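Local coordinates for protein putative secreted endoglycosylceramidase (Rhodococcus hoagii, PDB 6JYZ) that probably hydrolyses the glycosidic bond between galactose and ceramide in glycolipids, as an endogalactosylceramidase of glycosyl hydrolase family 5, at residues Glu72-Ala76 with Leu77-Val81; Gly134-Glu137 with Gly138-Cys141; His292-Ser295 with Gln296-Val300; Arg345-Asp348 with Ala349-His353. One frame throughout, in Å; residues are numbered along the deposited sequence.

Contact 1: residues Glu72-Ala76 with Leu77-Val81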
ATOM      1  N   GLU A  72     -13.716  -9.680   6.291  1.00 12.25           N
ATOM      2  CA  GLU A  72     -14.103 -11.064   6.010  1.00 12.74           C
ATOM      3  C   GLU A  72     -14.049 -11.285   4.508  1.00 12.85           C
ATOM      4  O   GLU A  72     -13.588 -12.347   4.048  1.00 13.59           O
ATOM      5  CB  GLU A  72     -15.529 -11.278   6.565  1.00 14.68           C
ATOM      6  CG  GLU A  72     -15.549 -11.176   8.087  1.00 17.68           C
ATOM      7  CD  GLU A  72     -16.957 -11.022   8.713  1.00 23.42           C
ATOM      8  OE1 GLU A  72     -17.934 -11.077   7.933  1.00 28.56           O
ATOM      9  OE2 GLU A  72     -17.026 -10.910   9.951  1.00 28.73           O
ATOM     10  N   ALA A  73     -14.505 -10.335   3.690  1.00 13.01           N
ATOM     11  CA  ALA A  73     -14.464 -10.465   2.260  1.00 12.62           C
ATOM     12  C   ALA A  73     -13.027 -10.534   1.743  1.00 12.52           C
ATOM     13  O   ALA A  73     -12.729 -11.231   0.755  1.00 13.88           O
ATOM     14  CB  ALA A  73     -15.264  -9.390   1.577  1.00 13.55           C
ATOM     15  N   MET A  74     -12.112  -9.734   2.339  1.00 11.91           N
ATOM     16  CA  MET A  74     -10.694  -9.790   1.914  1.00 12.92           C
ATOM     17  C   MET A  74     -10.130 -11.164   2.211  1.00 12.08           C
ATOM     18  O   MET A  74      -9.391 -11.711   1.360  1.00 12.29           O
ATOM     19  CB  MET A  74      -9.882  -8.766   2.707  1.00 12.80           C
ATOM     20  CG  MET A  74     -10.263  -7.340   2.275  1.00 14.29           C
ATOM     21  SD  MET A  74      -9.442  -6.127   3.430  1.00 15.74           S
ATOM     22  CE  MET A  74     -10.758  -4.914   3.528  1.00 18.71           C
ATOM     23  N   ALA A  75     -10.407 -11.687   3.397  1.00 12.22           N
ATOM     24  CA  ALA A  75      -9.898 -13.020   3.742  1.00 12.11           C
ATOM     25  C   ALA A  75     -10.467 -14.076   2.779  1.00 13.74           C
ATOM     26  O   ALA A  75      -9.777 -15.078   2.533  1.00 13.91           O
ATOM     27  CB  ALA A  75     -10.242 -13.349   5.154  1.00 14.32           C
ATOM     28  N   ALA A  76     -11.676 -13.842   2.239  1.00 13.47           N
ATOM     29  CA  ALA A  76     -12.268 -14.807   1.319  1.00 14.26           C
ATOM     30  C   ALA A  76     -11.626 -14.759  -0.049  1.00 15.97           C
ATOM     31  O   ALA A  76     -11.922 -15.659  -0.890  1.00 16.78           O
ATOM     32  CB  ALA A  76     -13.763 -14.585   1.301  1.00 15.84           C
ATOM     33  N   LEU A  77     -10.737 -13.780  -0.355  1.00 13.76           N
ATOM     34  CA  LEU A  77      -9.889 -13.792  -1.533  1.00 13.05           C
ATOM     35  C   LEU A  77      -8.481 -14.255  -1.190  1.00 12.10           C
ATOM     36  O   LEU A  77      -7.618 -14.195  -2.085  1.00 14.25           O
ATOM     37  CB  LEU A  77      -9.860 -12.402  -2.183  1.00 14.34           C
ATOM     38  CG  LEU A  77     -11.211 -11.972  -2.686  1.00 16.11           C
ATOM     39  CD1 LEU A  77     -11.227 -10.464  -2.978  1.00 22.11           C
ATOM     40  CD2 LEU A  77     -11.601 -12.728  -3.964  1.00 19.29           C
ATOM     41  N   GLY A  78      -8.243 -14.655   0.057  1.00 11.15           N
ATOM     42  CA  GLY A  78      -6.930 -15.173   0.427  1.00 11.25           C
ATOM     43  C   GLY A  78      -5.970 -14.106   0.998  1.00 10.72           C
ATOM     44  O   GLY A  78      -4.865 -14.461   1.375  1.00 10.80           O
ATOM     45  N   PHE A  79      -6.413 -12.832   1.060  1.00 10.42           N
ATOM     46  CA  PHE A  79      -5.454 -11.785   1.446  1.00 10.20           C
ATOM     47  C   PHE A  79      -5.035 -11.924   2.900  1.00 10.20           C
ATOM     48  O   PHE A  79      -5.857 -12.242   3.769  1.00 10.64           O
ATOM     49  CB  PHE A  79      -6.158 -10.441   1.285  1.00 10.65           C
ATOM     50  CG  PHE A  79      -6.572 -10.071  -0.096  1.00 11.16           C
ATOM     51  CD1 PHE A  79      -6.141 -10.784  -1.210  1.00 12.57           C
ATOM     52  CD2 PHE A  79      -7.366  -8.945  -0.301  1.00 11.20           C
ATOM     53  CE1 PHE A  79      -6.511 -10.375  -2.505  1.00 13.66           C
ATOM     54  CE2 PHE A  79      -7.757  -8.572  -1.575  1.00 13.16           C
ATOM     55  CZ  PHE A  79      -7.312  -9.270  -2.672  1.00 14.23           C
ATOM     56  N   ASP A  80      -3.756 -11.674   3.160  1.00  9.19           N
ATOM     57  CA  ASP A  80      -3.234 -11.687   4.511  1.00  9.69           C
ATOM     58  C   ASP A  80      -2.581 -10.353   4.923  1.00  9.43           C
ATOM     59  O   ASP A  80      -1.967 -10.305   5.969  1.00  9.63           O
ATOM     60  CB  ASP A  80      -2.234 -12.826   4.762  1.00  9.72           C
ATOM     61  CG  ASP A  80      -0.966 -12.672   3.974  1.00 10.43           C
ATOM     62  OD1 ASP A  80      -0.838 -11.699   3.199  1.00 10.29           O
ATOM     63  OD2 ASP A  80      -0.055 -13.556   4.175  1.00 11.07           O
ATOM     64  N   VAL A  81      -2.835  -9.306   4.136  1.00  9.07           N
ATOM     65  CA  VAL A  81      -2.376  -7.970   4.540  1.00  9.32           C
ATOM     66  C   VAL A  81      -3.363  -6.977   3.951  1.00  9.10           C
ATOM     67  O   VAL A  81      -4.007  -7.189   2.941  1.00 10.25           O
ATOM     68  CB  VAL A  81      -0.935  -7.685   4.026  1.00  8.89           C
ATOM     69  CG1 VAL A  81      -0.880  -7.452   2.518  1.00 10.21           C
ATOM     70  CG2 VAL A  81      -0.294  -6.516   4.761  1.00 10.79           C
TER
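The carbonyl oxygen M74 O is gripped twice, by L77 N at 3.0 Å and by F79 N at 3.2 Å, and the two donors come in from opposite faces of its carbonyl plane. F79 N lies 34° out of that plane, while L77 N stands much further out, on the other face. Next door, A75 O takes G78 N at 2.9 Å, closing a type I beta turn from A75 to G78. The bonds from F79 N to M74 O and from G78 N to A75 O make a Schellman motif at the C-terminal end of helix 68-75, with G78 leaving the helix at a positive phi of 93°. The helix belongs to the beta/alpha barrel of the family and hands over here to strand 81-86. F79 brings its ring back against the last turn: chi1 -64° sets F79 CG 3.6 Å from M74 O. The side chains of M74 and F79 meet at about a right angle, M74 CB lying 3.9 Å from F79 CD2. L77 CB lies 3.9 Å above the plane of the F79 ring, offset toward its rim. Beyond the turn, W362 packs on A73, M74 and L77, and A45 of strand 38-47 meets F79.

Contact 2: residues Gly134-Glu137 with Gly138-Cys141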
ATOM      1  N   GLY A 134      -7.330  22.179  -4.155  1.00 11.12           N
ATOM      2  CA  GLY A 134      -8.142  22.335  -5.349  1.00 11.63           C
ATOM      3  C   GLY A 134      -8.370  23.802  -5.739  1.00 11.63           C
ATOM      4  O   GLY A 134      -8.234  24.717  -4.943  1.00 12.83           O
ATOM      5  N   THR A 135      -8.733  23.983  -7.009  1.00 11.29           N
ATOM      6  CA  THR A 135      -9.026  25.339  -7.493  1.00 12.03           C
ATOM      7  C   THR A 135     -10.405  25.763  -6.995  1.00 12.83           C
ATOM      8  O   THR A 135     -11.371  25.079  -7.270  1.00 14.34           O
ATOM      9  CB  THR A 135      -8.991  25.362  -9.015  1.00 12.39           C
ATOM     10  OG1 THR A 135      -7.765  24.776  -9.496  1.00 12.47           O
ATOM     11  CG2 THR A 135      -9.055  26.791  -9.553  1.00 13.21           C
ATOM     12  N   PRO A 136     -10.504  26.904  -6.291  1.00 13.08           N
ATOM     13  CA  PRO A 136     -11.850  27.288  -5.801  1.00 15.87           C
ATOM     14  C   PRO A 136     -12.785  27.625  -6.951  1.00 17.06           C
ATOM     15  O   PRO A 136     -12.374  27.998  -8.050  1.00 15.64           O
ATOM     16  CB  PRO A 136     -11.554  28.538  -4.969  1.00 18.83           C
ATOM     17  CG  PRO A 136     -10.083  28.615  -4.711  1.00 17.72           C
ATOM     18  CD  PRO A 136      -9.423  27.725  -5.779  1.00 14.95           C
ATOM     19  N   GLU A 137     -14.097  27.384  -6.744  1.00 21.11           N
ATOM     20  CA  GLU A 137     -15.090  27.629  -7.775  1.00 22.60           C
ATOM     21  C   GLU A 137     -14.999  29.004  -8.439  1.00 26.66           C
ATOM     22  O   GLU A 137     -15.096  29.061  -9.660  1.00 30.72           O
ATOM     23  CB  GLU A 137     -16.482  27.346  -7.170  1.00 30.66           C
ATOM     24  CG  GLU A 137     -17.632  27.572  -8.138  1.00 38.10           C
ATOM     25  CD  GLU A 137     -19.011  27.743  -7.512  1.00 51.59           C
ATOM     26  OE1 GLU A 137     -19.167  27.518  -6.270  1.00 58.46           O
ATOM     27  OE2 GLU A 137     -19.938  28.114  -8.269  1.00 51.93           O
ATOM     28  N   GLY A 138     -14.749  30.075  -7.728  1.00 25.64           N
ATOM     29  CA  GLY A 138     -14.811  31.262  -8.619  1.00 23.32           C
ATOM     30  C   GLY A 138     -13.471  31.699  -9.237  1.00 21.05           C
ATOM     31  O   GLY A 138     -13.305  32.849  -9.682  1.00 20.74           O
ATOM     32  N   GLN A 139     -12.465  30.819  -9.211  1.00 16.58           N
ATOM     33  CA  GLN A 139     -11.085  31.173  -9.564  1.00 16.04           C
ATOM     34  C   GLN A 139     -10.782  30.498 -10.886  1.00 15.58           C
ATOM     35  O   GLN A 139     -10.971  29.289 -11.058  1.00 16.09           O
ATOM     36  CB  GLN A 139     -10.132  30.580  -8.506  1.00 15.38           C
ATOM     37  CG  GLN A 139      -8.634  30.719  -8.866  1.00 15.35           C
ATOM     38  CD  GLN A 139      -8.186  32.164  -8.925  1.00 16.27           C
ATOM     39  OE1 GLN A 139      -8.357  32.900  -7.973  1.00 21.94           O
ATOM     40  NE2 GLN A 139      -7.583  32.536 -10.011  1.00 14.79           N
ATOM     41  N   ASP A 140     -10.299  31.237 -11.879  1.00 14.49           N
ATOM     42  CA  ASP A 140      -9.847  30.725 -13.164  1.00 14.76           C
ATOM     43  C   ASP A 140      -8.374  30.273 -13.095  1.00 14.28           C
ATOM     44  O   ASP A 140      -7.626  30.519 -12.159  1.00 14.88           O
ATOM     45  CB  ASP A 140      -9.983  31.828 -14.245  1.00 16.19           C
ATOM     46  CG  ASP A 140     -11.426  32.227 -14.550  1.00 22.27           C
ATOM     47  OD1 ASP A 140     -12.364  31.505 -14.145  1.00 25.11           O
ATOM     48  OD2 ASP A 140     -11.557  33.270 -15.252  1.00 27.35           O
ATOM     49  N   CYS A 141      -8.052  29.514 -14.145  1.00 17.50           N
ATOM     50  CA  CYS A 141      -6.706  29.026 -14.347  1.00 16.82           C
ATOM     51  C   CYS A 141      -5.895  29.906 -15.272  1.00 16.56           C
ATOM     52  O   CYS A 141      -6.424  30.538 -16.202  1.00 17.82           O
ATOM     53  CB  CYS A 141      -6.753  27.683 -15.047  1.00 17.31           C
ATOM     54  SG  CYS A 141      -7.283  26.433 -13.851  1.00 21.07           S
TER
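Q139 folds back on the residues just before it, and its backbone makes the one hydrogen bond that closes the bend: Q139 N to P136 O at 3.1 Å, fairly straight at 159°, with the donor above the carbonyl plane. Side chains fill in around this bond. P136 and Q139 run side by side and point the same way, so that P136 CD lies 4.0 Å from Q139 CB. T135 comes across Q139 at about a right angle, its methyl doing the touching: T135 CG2 is 3.5 Å from Q139 O and 4.0 Å from Q139 CG. That methyl is set opposite the backbone N of T135, while the hydroxyl, beside the N, is left to meet T166 OG1 and G148 N farther along the same loop.

The amide of Q139 goes elsewhere. A bend at chi2 (64°) carries it round to its successor, where Q139 NE2 bonds D140 O at 2.9 Å, on a lone pair and nearly in the plane of the amide. One layer out, R147 bonds Q139 O through NH1 and, weakly, P136 O through NH2, and C141 is tied to C167 by a disulfide. What results is a type I beta turn from P136 to Q139, at the surface of a long disulfide-braced loop between strand 119-124 and helix 177-187.

Contact 3: residues His292-Ser295 with Gln296-Val300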
ATOM      1  N   HIS A 292       5.981   1.535  -6.128  1.00  8.35           N
ATOM      2  CA  HIS A 292       4.695   1.160  -6.698  1.00  9.14           C
ATOM      3  C   HIS A 292       4.919   0.750  -8.139  1.00  9.16           C
ATOM      4  O   HIS A 292       5.407   1.532  -8.959  1.00  9.39           O
ATOM      5  CB  HIS A 292       3.649   2.280  -6.586  1.00  8.51           C
ATOM      6  CG  HIS A 292       3.444   2.642  -5.134  1.00  8.86           C
ATOM      7  ND1 HIS A 292       2.704   3.753  -4.759  1.00  9.26           N
ATOM      8  CD2 HIS A 292       3.847   2.008  -3.989  1.00  8.75           C
ATOM      9  CE1 HIS A 292       2.663   3.777  -3.409  1.00  8.84           C
ATOM     10  NE2 HIS A 292       3.355   2.748  -2.904  1.00  9.33           N
ATOM     11  N   LEU A 293       4.622  -0.524  -8.404  1.00  9.49           N
ATOM     12  CA  LEU A 293       5.054  -1.151  -9.693  1.00  9.18           C
ATOM     13  C   LEU A 293       3.980  -1.029 -10.747  1.00  9.40           C
ATOM     14  O   LEU A 293       3.178  -1.949 -10.976  1.00  9.86           O
ATOM     15  CB  LEU A 293       5.428  -2.614  -9.448  1.00  9.76           C
ATOM     16  CG  LEU A 293       6.518  -2.839  -8.412  1.00 10.14           C
ATOM     17  CD1 LEU A 293       6.922  -4.333  -8.339  1.00 12.21           C
ATOM     18  CD2 LEU A 293       7.784  -2.054  -8.744  1.00 11.24           C
ATOM     19  N   TYR A 294       3.932   0.141 -11.385  1.00 10.36           N
ATOM     20  CA  TYR A 294       2.892   0.502 -12.335  1.00 10.44           C
ATOM     21  C   TYR A 294       3.338   0.380 -13.805  1.00  9.80           C
ATOM     22  O   TYR A 294       2.578   0.806 -14.689  1.00 10.40           O
ATOM     23  CB  TYR A 294       2.356   1.920 -12.040  1.00  9.81           C
ATOM     24  CG  TYR A 294       1.370   1.952 -10.882  1.00  9.34           C
ATOM     25  CD1 TYR A 294       0.179   1.227 -10.883  1.00 10.23           C
ATOM     26  CD2 TYR A 294       1.591   2.721  -9.754  1.00 10.83           C
ATOM     27  CE1 TYR A 294      -0.771   1.327  -9.876  1.00 10.28           C
ATOM     28  CE2 TYR A 294       0.665   2.857  -8.723  1.00 10.77           C
ATOM     29  CZ  TYR A 294      -0.512   2.148  -8.792  1.00 10.71           C
ATOM     30  OH  TYR A 294      -1.512   2.236  -7.853  1.00 12.14           O
ATOM     31  N   SER A 295       4.490  -0.255 -14.064  1.00  9.41           N
ATOM     32  CA  SER A 295       4.937  -0.471 -15.440  1.00 10.05           C
ATOM     33  C   SER A 295       3.884  -1.249 -16.225  1.00 10.85           C
ATOM     34  O   SER A 295       3.333  -2.248 -15.766  1.00 10.63           O
ATOM     35  CB  SER A 295       6.253  -1.117 -15.497  1.00 11.00           C
ATOM     36  OG  SER A 295       7.263  -0.321 -14.860  1.00 11.46           O
ATOM     37  N   GLN A 296       3.628  -0.748 -17.429  1.00 10.40           N
ATOM     38  CA  GLN A 296       2.640  -1.291 -18.386  1.00 11.68           C
ATOM     39  C   GLN A 296       1.230  -1.178 -17.853  1.00 10.89           C
ATOM     40  O   GLN A 296       0.289  -1.811 -18.404  1.00 13.44           O
ATOM     41  CB  GLN A 296       2.975  -2.697 -18.902  1.00 12.08           C
ATOM     42  CG  GLN A 296       4.319  -2.683 -19.544  1.00 13.39           C
ATOM     43  CD  GLN A 296       4.581  -3.910 -20.377  1.00 14.67           C
ATOM     44  OE1 GLN A 296       4.903  -4.993 -19.908  1.00 13.95           O
ATOM     45  NE2 GLN A 296       4.496  -3.716 -21.687  1.00 21.77           N
ATOM     46  N   SER A 297       0.986  -0.338 -16.838  1.00 11.10           N
ATOM     47  CA  SER A 297      -0.327   0.019 -16.387  1.00 10.59           C
ATOM     48  C   SER A 297      -0.583   1.513 -16.626  1.00 12.18           C
ATOM     49  O   SER A 297      -1.416   1.890 -17.435  1.00 13.11           O
ATOM     50  CB  SER A 297      -0.602  -0.355 -14.915  1.00 10.93           C
ATOM     51  OG  SER A 297      -1.887   0.041 -14.589  1.00 11.73           O
ATOM     52  N   ILE A 298       0.162   2.371 -15.900  1.00 11.19           N
ATOM     53  CA  ILE A 298      -0.068   3.808 -15.918  1.00 11.09           C
ATOM     54  C   ILE A 298       1.244   4.580 -16.039  1.00 11.91           C
ATOM     55  O   ILE A 298       1.250   5.798 -15.774  1.00 14.20           O
ATOM     56  CB  ILE A 298      -0.934   4.284 -14.730  1.00 12.00           C
ATOM     57  CG1 ILE A 298      -0.258   3.944 -13.393  1.00 12.80           C
ATOM     58  CG2 ILE A 298      -2.364   3.725 -14.830  1.00 14.12           C
ATOM     59  CD1 ILE A 298      -0.933   4.653 -12.210  1.00 14.40           C
ATOM     60  N   ASN A 299       2.313   3.968 -16.516  1.00 11.23           N
ATOM     61  CA  ASN A 299       3.541   4.732 -16.749  1.00 11.96           C
ATOM     62  C   ASN A 299       3.389   5.616 -17.982  1.00 11.99           C
ATOM     63  O   ASN A 299       2.529   5.395 -18.836  1.00 12.79           O
ATOM     64  CB  ASN A 299       4.741   3.797 -16.882  1.00 11.65           C
ATOM     65  CG  ASN A 299       5.309   3.347 -15.563  1.00 12.12           C
ATOM     66  OD1 ASN A 299       4.815   3.703 -14.492  1.00 13.39           O
ATOM     67  ND2 ASN A 299       6.335   2.529 -15.682  1.00 11.97           N
ATOM     68  N   VAL A 300       4.323   6.551 -18.150  1.00 11.30           N
ATOM     69  CA  VAL A 300       4.352   7.401 -19.344  1.00 11.78           C
ATOM     70  C   VAL A 300       4.499   6.517 -20.583  1.00 12.48           C
ATOM     71  O   VAL A 300       3.793   6.783 -21.592  1.00 13.64           O
ATOM     72  CB  VAL A 300       5.506   8.419 -19.234  1.00 12.17           C
ATOM     73  CG1 VAL A 300       5.587   9.283 -20.531  1.00 13.54           C
ATOM     74  CG2 VAL A 300       5.254   9.333 -18.038  1.00 13.77           C
TER
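I298 holds CG1 between its backbone N and carbonyl carbon, chi1 60°, and Y294 swings its ring to the side of its own backbone N, chi1 -79°; together these rotations lay the isoleucine branch against the tyrosine. A CH-pi contact follows, in the loop after strand 287-289 of the beta/alpha barrel. I298 CD1 stands 3.8 Å from the centroid of the Y294 ring, over the middle of one face and only 11° off its normal. Nearer the backbone, I298 CG1 is 3.6 Å from Y294 CB, the two side chains running alongside and pointing the same way.

Y294 O accepts two bonds: I298 N arrives in the carbonyl plane at 3.1 Å, and S297 N comes from above that plane at 2.9 Å. The S297 bond closes a turn close to type II from Y294 to S297, with Q296 in the left-handed region, and the I298 bond adds a second closure one residue further on.

The polar ends find partners in other parts of the barrel. Y294 OH bonds E329 OE1 near the end of strand 326-330, at the C-terminal mouth of the barrel where family 5 enzymes keep their active site. S297 OG goes to G331 O, and Q296 OE1 reaches I307 N. Back at the tyrosine, S297 CB approaches the ring at its edge, near the ring plane, 4.4 Å from Y294 CD1.

Contact 4: residues Arg345-Asp348 with Ala349-His353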
ATOM      1  N   ARG A 345       0.587 -11.792 -15.408  1.00 11.35           N
ATOM      2  CA  ARG A 345       2.023 -11.632 -15.471  1.00 12.19           C
ATOM      3  C   ARG A 345       2.591 -11.019 -14.174  1.00 10.81           C
ATOM      4  O   ARG A 345       3.666 -11.373 -13.729  1.00 11.31           O
ATOM      5  CB  ARG A 345       2.430 -10.713 -16.659  1.00 12.67           C
ATOM      6  CG  ARG A 345       2.302 -11.441 -18.007  1.00 16.76           C
ATOM      7  CD  ARG A 345       2.331 -10.435 -19.151  1.00 17.76           C
ATOM      8  NE  ARG A 345       3.570  -9.689 -19.208  1.00 16.23           N
ATOM      9  CZ  ARG A 345       3.715  -8.525 -19.822  1.00 16.51           C
ATOM     10  NH1 ARG A 345       2.678  -8.050 -20.523  1.00 20.43           N
ATOM     11  NH2 ARG A 345       4.881  -7.891 -19.853  1.00 17.34           N
ATOM     12  N   PHE A 346       1.829 -10.040 -13.609  1.00 10.12           N
ATOM     13  CA  PHE A 346       2.290  -9.427 -12.366  1.00 10.25           C
ATOM     14  C   PHE A 346       2.385 -10.424 -11.203  1.00  9.45           C
ATOM     15  O   PHE A 346       3.367 -10.471 -10.521  1.00 10.03           O
ATOM     16  CB  PHE A 346       1.373  -8.241 -12.089  1.00 10.48           C
ATOM     17  CG  PHE A 346       1.940  -7.354 -11.006  1.00  9.81           C
ATOM     18  CD1 PHE A 346       1.841  -7.670  -9.647  1.00 10.17           C
ATOM     19  CD2 PHE A 346       2.605  -6.171 -11.355  1.00  9.84           C
ATOM     20  CE1 PHE A 346       2.384  -6.863  -8.663  1.00  9.70           C
ATOM     21  CE2 PHE A 346       3.135  -5.351 -10.355  1.00 10.04           C
ATOM     22  CZ  PHE A 346       3.042  -5.708  -9.028  1.00  9.96           C
ATOM     23  N   VAL A 347       1.274 -11.175 -11.032  1.00 10.29           N
ATOM     24  CA  VAL A 347       1.312 -12.187  -9.961  1.00 10.30           C
ATOM     25  C   VAL A 347       2.422 -13.226 -10.189  1.00 10.64           C
ATOM     26  O   VAL A 347       3.127 -13.613  -9.249  1.00 10.65           O
ATOM     27  CB  VAL A 347      -0.084 -12.805  -9.794  1.00 10.76           C
ATOM     28  CG1 VAL A 347      -0.018 -13.934  -8.734  1.00 12.09           C
ATOM     29  CG2 VAL A 347      -1.098 -11.748  -9.413  1.00 12.13           C
ATOM     30  N   ASP A 348       2.593 -13.620 -11.468  1.00 10.78           N
ATOM     31  CA  ASP A 348       3.685 -14.535 -11.752  1.00 11.28           C
ATOM     32  C   ASP A 348       5.014 -13.981 -11.319  1.00 11.09           C
ATOM     33  O   ASP A 348       5.841 -14.697 -10.773  1.00 11.55           O
ATOM     34  CB  ASP A 348       3.792 -14.847 -13.254  1.00 12.83           C
ATOM     35  CG  ASP A 348       2.657 -15.664 -13.877  1.00 15.49           C
ATOM     36  OD1 ASP A 348       1.742 -16.132 -13.171  1.00 14.94           O
ATOM     37  OD2 ASP A 348       2.654 -15.723 -15.172  1.00 17.51           O
ATOM     38  N   ALA A 349       5.230 -12.663 -11.562  1.00 10.89           N
ATOM     39  CA  ALA A 349       6.506 -12.072 -11.187  1.00 10.74           C
ATOM     40  C   ALA A 349       6.634 -11.913  -9.649  1.00  9.36           C
ATOM     41  O   ALA A 349       7.717 -12.067  -9.110  1.00 10.61           O
ATOM     42  CB  ALA A 349       6.608 -10.716 -11.886  1.00 12.38           C
ATOM     43  N   MET A 350       5.490 -11.646  -8.951  1.00  9.74           N
ATOM     44  CA  MET A 350       5.562 -11.676  -7.485  1.00  9.68           C
ATOM     45  C   MET A 350       6.052 -13.027  -6.966  1.00 10.03           C
ATOM     46  O   MET A 350       6.730 -13.093  -5.963  1.00 10.72           O
ATOM     47  CB  MET A 350       4.218 -11.332  -6.832  1.00 11.20           C
ATOM     48  CG  MET A 350       3.726  -9.900  -7.216  1.00 11.77           C
ATOM     49  SD  MET A 350       1.984  -9.663  -6.482  1.00 16.94           S
ATOM     50  CE  MET A 350       2.778  -9.143  -5.313  1.00  8.58           C
ATOM     51  N   ASN A 351       5.586 -14.089  -7.652  1.00 10.32           N
ATOM     52  CA  ASN A 351       6.036 -15.419  -7.231  1.00 10.14           C
ATOM     53  C   ASN A 351       7.489 -15.689  -7.598  1.00 10.77           C
ATOM     54  O   ASN A 351       8.247 -16.117  -6.719  1.00 11.66           O
ATOM     55  CB  ASN A 351       5.134 -16.457  -7.895  1.00 11.25           C
ATOM     56  CG  ASN A 351       3.747 -16.503  -7.356  1.00 10.63           C
ATOM     57  OD1 ASN A 351       3.516 -16.069  -6.215  1.00 12.37           O
ATOM     58  ND2 ASN A 351       2.820 -17.097  -8.125  1.00 13.73           N
ATOM     59  N   THR A 352       7.916 -15.291  -8.814  1.00 11.09           N
ATOM     60  CA  THR A 352       9.309 -15.508  -9.183  1.00 12.32           C
ATOM     61  C   THR A 352      10.269 -14.832  -8.214  1.00 11.32           C
ATOM     62  O   THR A 352      11.336 -15.334  -7.881  1.00 12.87           O
ATOM     63  CB  THR A 352       9.534 -14.911 -10.587  1.00 15.65           C
ATOM     64  OG1 THR A 352       8.720 -15.650 -11.502  1.00 20.85           O
ATOM     65  CG2 THR A 352      10.984 -14.726 -11.024  1.00 19.23           C
ATOM     66  N   HIS A 353       9.910 -13.597  -7.757  1.00 10.63           N
ATOM     67  CA  HIS A 353      10.761 -12.827  -6.877  1.00 10.64           C
ATOM     68  C   HIS A 353      10.438 -13.007  -5.388  1.00 11.38           C
ATOM     69  O   HIS A 353      11.109 -12.475  -4.539  1.00 11.61           O
ATOM     70  CB  HIS A 353      10.695 -11.346  -7.277  1.00 11.37           C
ATOM     71  CG  HIS A 353      11.234 -11.119  -8.653  1.00 10.66           C
ATOM     72  ND1 HIS A 353      12.591 -11.234  -8.944  1.00 12.19           N
ATOM     73  CD2 HIS A 353      10.587 -10.778  -9.778  1.00 11.62           C
ATOM     74  CE1 HIS A 353      12.726 -10.957 -10.255  1.00 12.54           C
ATOM     75  NE2 HIS A 353      11.551 -10.703 -10.788  1.00 12.69           N
TER
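Two backbone bonds of 2.9 Å lead here, M350 N to F346 O and T352 N to D348 O, both close to straight. A349 N to R345 O and N351 N to V347 O complete four successive rungs of an ordinary alpha-helix near the C-terminal end of helix 336-353, the crossover between the parallel strands 326-330 and 356-359 of the beta/alpha barrel. T352 OG1 also lies 3.1 Å from D348 O.

The charged and polar ends on this helix find partners beyond it: R345 pairs with E308, D348 with R407, and N351 OD1 takes a bond from R43. These partners lie on helix 307-321, in a loop and on strand 38-47, respectively.

Side-chain carbons lie against the carbonyl oxygens of the turn before: A349 CB is 3.5 Å from F346 O. M350 keeps its CG beside the backbone N, chi1 -61°, and that leaves M350 CG 3.4 Å from F346 O. The apolar packing is between F346 and M350. F346 has its ring carried the other way, CG opposite the backbone N at -167°, and the two side chains slant across each other. W330 stacks on this ring and F311 of helix 307-321 meets it edge-to-face, while both also touch M350. The sulfur makes a Met-aromatic contact at the ring's rim: M350 SD lies 4.8 Å from the F346 centroid and 79° off its normal, with F346 CE1 3.6 Å from that sulfur.

From the N terminus the four contacts come in series; none nests in another and none crosses. Contact 1 turns the chain from helix 68-75 into strand 81-86, contact 2 bends the outlying loop after strand 119-124, contact 3 closes a turn in the loop after strand 287-289, and contact 4 is two consecutive turns of helix 336-353. Contacts 3 and 4 touch directly: Q296 OE1 and R345 NH2 are 2.9 Å apart, a probable hydrogen bond, and L293 O packs on F346 CE2. Contacts 1 and 4 share R43 of strand 38-47, which meets D80 and N351. Contact 2 stands apart, its centre about 44 Å from that of contact 4.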